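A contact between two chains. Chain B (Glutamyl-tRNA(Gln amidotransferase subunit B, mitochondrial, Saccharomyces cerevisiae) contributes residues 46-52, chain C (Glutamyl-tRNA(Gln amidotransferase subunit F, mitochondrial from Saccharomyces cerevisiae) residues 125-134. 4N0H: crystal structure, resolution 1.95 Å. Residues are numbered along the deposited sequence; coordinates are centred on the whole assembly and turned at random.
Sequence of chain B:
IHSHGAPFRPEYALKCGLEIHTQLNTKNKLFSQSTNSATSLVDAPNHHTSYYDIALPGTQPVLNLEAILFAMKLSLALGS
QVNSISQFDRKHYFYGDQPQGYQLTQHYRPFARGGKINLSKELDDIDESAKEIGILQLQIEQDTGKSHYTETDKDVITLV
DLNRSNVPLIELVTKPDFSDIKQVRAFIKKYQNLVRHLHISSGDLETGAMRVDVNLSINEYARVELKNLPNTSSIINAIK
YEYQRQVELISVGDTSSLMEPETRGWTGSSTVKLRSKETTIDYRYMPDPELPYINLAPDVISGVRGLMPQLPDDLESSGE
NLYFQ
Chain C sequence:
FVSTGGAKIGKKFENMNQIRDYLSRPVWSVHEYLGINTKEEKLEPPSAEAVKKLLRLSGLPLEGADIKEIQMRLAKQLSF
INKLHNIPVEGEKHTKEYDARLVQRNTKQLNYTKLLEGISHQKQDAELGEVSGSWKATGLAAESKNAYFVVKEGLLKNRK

Chain B 46-52: NHHTSYY
Chain C 125-134: DAELGEVSGS

Two loop segments of different subunits run antiparallel. His B47 CA lies 5.1 Å from Gly C133 CA, His B48 CA 4.7 Å from Ser C132 CA and Ser B50 CA 4.6 Å from Glu C130 CA. The chain B stretch has no regular helix or strand; phi/psi are -116/-41 at His B47, -93/59 at His B48, -78/175 at Ser B50 and -55/-41 at Tyr B51. Together the stretches bury 408 Å².

Chain C opens with Asp C125 (chi1 t), beyond reach of the chain B stretch. Its OD1 accepts from Glu C127 N at 2.9 Å, bracing a 3-10 segment at residues 126-128. Ala C126 O accepts from Gly C129 N at 3.1 Å. A water lies 3.3 Å from Tyr B51 OH and donates a weak bond to Ala C126 O at 3.5 Å. Glu C127 (chi1 m) points away, but its O approaches the edge of the Tyr B51 ring, 3.6 Å from CE2 of Tyr B51.

Leu C128 (m, t) also points away and works through its carbonyl. Tyr B51 N donates to Leu C128 O at 3.1 Å, with an N-H...O angle of 161°. A second water donates to Leu C128 O at 2.9 Å and accepts from Tyr B52 N at 2.9 Å. One carbonyl thus serves two successive amides, one directly and one through water.

Gly C129 has phi/psi 70/32, a region that favours glycine. Its CA sits over the face of the Tyr B51 ring (chi1 -61°, chi2 -34°), 4.0 Å from the centroid, in a CH-pi contact. A CB on Gly C129 would clash with Tyr B51 CE1, at 2.9 Å. Gly C129 O receives a CA-H...O contact from Ser B50 CA at 3.2 Å.

Glu C130 (m, t) points away. Its OE1 accepts from Asp C125 N at 2.8 Å, closing the loop. Its CG packs carbon against carbon, 3.8 Å from Ser B50 CB; Ser B50 is p.

Val C131 (chi1 t) begins a type II turn ending at Ser C134. Ser C132 (-52/130, chi1 m) points toward chain B. Its OG makes a short 2.5 Å hydrogen bond with His B48 ND1 (chi1 m, chi2 -61°), near the imidazole plane; hydroxyl and imidazole nitrogen can each give or take a proton.

Gly C133 (71/13) donates from N to His B47 O at 3.0 Å. The His B47 ring (chi1 t, chi2 74°) lays one face over this turn. A CB on Gly C133 would clash with His B47 CE1, at 2.6 Å. Ser C134 (chi1 p) closes the turn: its N and OG donate to Val C131 O at 3.1 and 2.9 Å.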

# COMPACT_ATOMS: atom_id res chain seq x y z
N ASN B 46 -25.97 4.56 -0.60
CA ASN B 46 -25.07 3.42 -0.78
C ASN B 46 -25.51 2.49 -1.89
O ASN B 46 -25.60 1.27 -1.71
CB ASN B 46 -24.90 2.69 0.54
CG ASN B 46 -24.31 3.59 1.62
OD1 ASN B 46 -23.25 4.18 1.43
ND2 ASN B 46 -25.02 3.73 2.74
N HIS B 47 -25.80 3.09 -3.04
CA HIS B 47 -26.31 2.38 -4.20
C HIS B 47 -25.27 2.50 -5.32
O HIS B 47 -25.00 1.53 -6.04
CB HIS B 47 -27.64 3.01 -4.61
CG HIS B 47 -28.22 2.47 -5.87
ND1 HIS B 47 -28.80 1.22 -5.96
CD2 HIS B 47 -28.35 3.02 -7.10
CE1 HIS B 47 -29.25 1.02 -7.18
NE2 HIS B 47 -28.98 2.10 -7.90
N HIS B 48 -24.69 3.68 -5.45
CA HIS B 48 -23.63 3.92 -6.42
C HIS B 48 -22.26 3.70 -5.77
O HIS B 48 -21.42 4.61 -5.74
CB HIS B 48 -23.71 5.35 -6.95
CG HIS B 48 -25.02 5.67 -7.61
ND1 HIS B 48 -25.47 5.00 -8.73
CD2 HIS B 48 -25.97 6.60 -7.32
CE1 HIS B 48 -26.64 5.50 -9.10
NE2 HIS B 48 -26.96 6.47 -8.25
N THR B 49 -22.03 2.49 -5.27
CA THR B 49 -20.82 2.19 -4.52
C THR B 49 -20.20 0.84 -4.88
O THR B 49 -20.81 -0.21 -4.69
CB THR B 49 -21.09 2.19 -3.00
OG1 THR B 49 -22.19 1.32 -2.72
CG2 THR B 49 -21.43 3.59 -2.50
N SER B 50 -18.98 0.88 -5.39
CA SER B 50 -18.22 -0.33 -5.70
C SER B 50 -17.64 -0.95 -4.45
O SER B 50 -17.74 -0.39 -3.35
CB SER B 50 -17.09 0.02 -6.66
OG SER B 50 -16.27 1.03 -6.09
N TYR B 51 -17.01 -2.12 -4.61
CA TYR B 51 -16.25 -2.73 -3.53
C TYR B 51 -15.21 -1.74 -3.01
O TYR B 51 -15.00 -1.61 -1.81
CB TYR B 51 -15.57 -4.02 -3.99
CG TYR B 51 -16.51 -5.10 -4.48
CD1 TYR B 51 -17.77 -5.28 -3.91
CD2 TYR B 51 -16.14 -5.95 -5.51
CE1 TYR B 51 -18.62 -6.28 -4.36
CE2 TYR B 51 -16.98 -6.94 -5.97
CZ TYR B 51 -18.22 -7.10 -5.39
OH TYR B 51 -19.04 -8.10 -5.86
N TYR B 52 -14.56 -1.03 -3.94
CA TYR B 52 -13.55 -0.04 -3.56
C TYR B 52 -14.14 1.13 -2.77
O TYR B 52 -13.53 1.60 -1.81
CB TYR B 52 -12.79 0.49 -4.78
CG TYR B 52 -11.90 1.66 -4.44
CD1 TYR B 52 -10.63 1.46 -3.90
CD2 TYR B 52 -12.32 2.97 -4.65
CE1 TYR B 52 -9.82 2.54 -3.58
CE2 TYR B 52 -11.52 4.04 -4.33
CZ TYR B 52 -10.27 3.82 -3.80
OH TYR B 52 -9.48 4.90 -3.49
N ASP C 125 -17.13 -2.71 -14.19
CA ASP C 125 -16.75 -4.11 -14.11
C ASP C 125 -17.56 -4.79 -13.01
O ASP C 125 -17.49 -4.40 -11.85
CB ASP C 125 -15.25 -4.21 -13.78
CG ASP C 125 -14.70 -5.62 -13.92
OD1 ASP C 125 -15.48 -6.58 -14.03
OD2 ASP C 125 -13.45 -5.76 -13.89
N ALA C 126 -18.31 -5.82 -13.39
CA ALA C 126 -19.09 -6.60 -12.44
C ALA C 126 -18.21 -7.19 -11.34
O ALA C 126 -18.62 -7.30 -10.19
CB ALA C 126 -19.83 -7.72 -13.17
N GLU C 127 -16.98 -7.56 -11.70
CA GLU C 127 -16.06 -8.17 -10.74
C GLU C 127 -15.53 -7.16 -9.72
O GLU C 127 -14.86 -7.53 -8.76
CB GLU C 127 -14.91 -8.86 -11.47
CG GLU C 127 -15.33 -10.04 -12.34
CD GLU C 127 -14.14 -10.77 -12.94
OE1 GLU C 127 -13.08 -10.14 -13.13
OE2 GLU C 127 -14.27 -11.98 -13.22
N LEU C 128 -15.82 -5.88 -9.94
CA LEU C 128 -15.45 -4.82 -9.00
C LEU C 128 -16.66 -4.25 -8.28
O LEU C 128 -16.52 -3.38 -7.41
CB LEU C 128 -14.70 -3.70 -9.74
CG LEU C 128 -13.33 -4.05 -10.33
CD1 LEU C 128 -12.79 -2.88 -11.15
CD2 LEU C 128 -12.37 -4.42 -9.22
N GLY C 129 -17.85 -4.73 -8.64
CA GLY C 129 -19.09 -4.26 -8.03
C GLY C 129 -19.43 -2.84 -8.44
O GLY C 129 -20.03 -2.09 -7.68
N GLU C 130 -19.05 -2.48 -9.66
CA GLU C 130 -19.14 -1.09 -10.10
C GLU C 130 -20.51 -0.71 -10.68
O GLU C 130 -20.82 0.47 -10.80
CB GLU C 130 -18.01 -0.77 -11.09
CG GLU C 130 -16.66 -0.55 -10.39
CD GLU C 130 -15.49 -0.53 -11.36
OE1 GLU C 130 -15.63 -1.07 -12.47
OE2 GLU C 130 -14.43 0.03 -10.99
N VAL C 131 -21.32 -1.70 -11.04
CA VAL C 131 -22.66 -1.40 -11.53
C VAL C 131 -23.55 -1.06 -10.34
O VAL C 131 -23.60 -1.82 -9.37
CB VAL C 131 -23.28 -2.57 -12.31
CG1 VAL C 131 -24.67 -2.19 -12.82
CG2 VAL C 131 -22.38 -2.98 -13.46
N SER C 132 -24.22 0.08 -10.41
CA SER C 132 -25.09 0.54 -9.33
C SER C 132 -26.10 -0.52 -8.91
O SER C 132 -26.77 -1.11 -9.75
CB SER C 132 -25.84 1.81 -9.76
OG SER C 132 -24.95 2.88 -10.01
N GLY C 133 -26.18 -0.77 -7.61
CA GLY C 133 -27.12 -1.72 -7.05
C GLY C 133 -26.83 -3.18 -7.32
O GLY C 133 -27.69 -4.04 -7.09
N SER C 134 -25.63 -3.49 -7.80
CA SER C 134 -25.29 -4.86 -8.16
C SER C 134 -25.00 -5.74 -6.95
O SER C 134 -24.94 -6.96 -7.05
CB SER C 134 -24.11 -4.90 -9.13
OG SER C 134 -22.92 -4.47 -8.49
O HOH W 1 -17.64 -9.95 -8.18
O HOH W 2 -14.10 -2.10 -6.58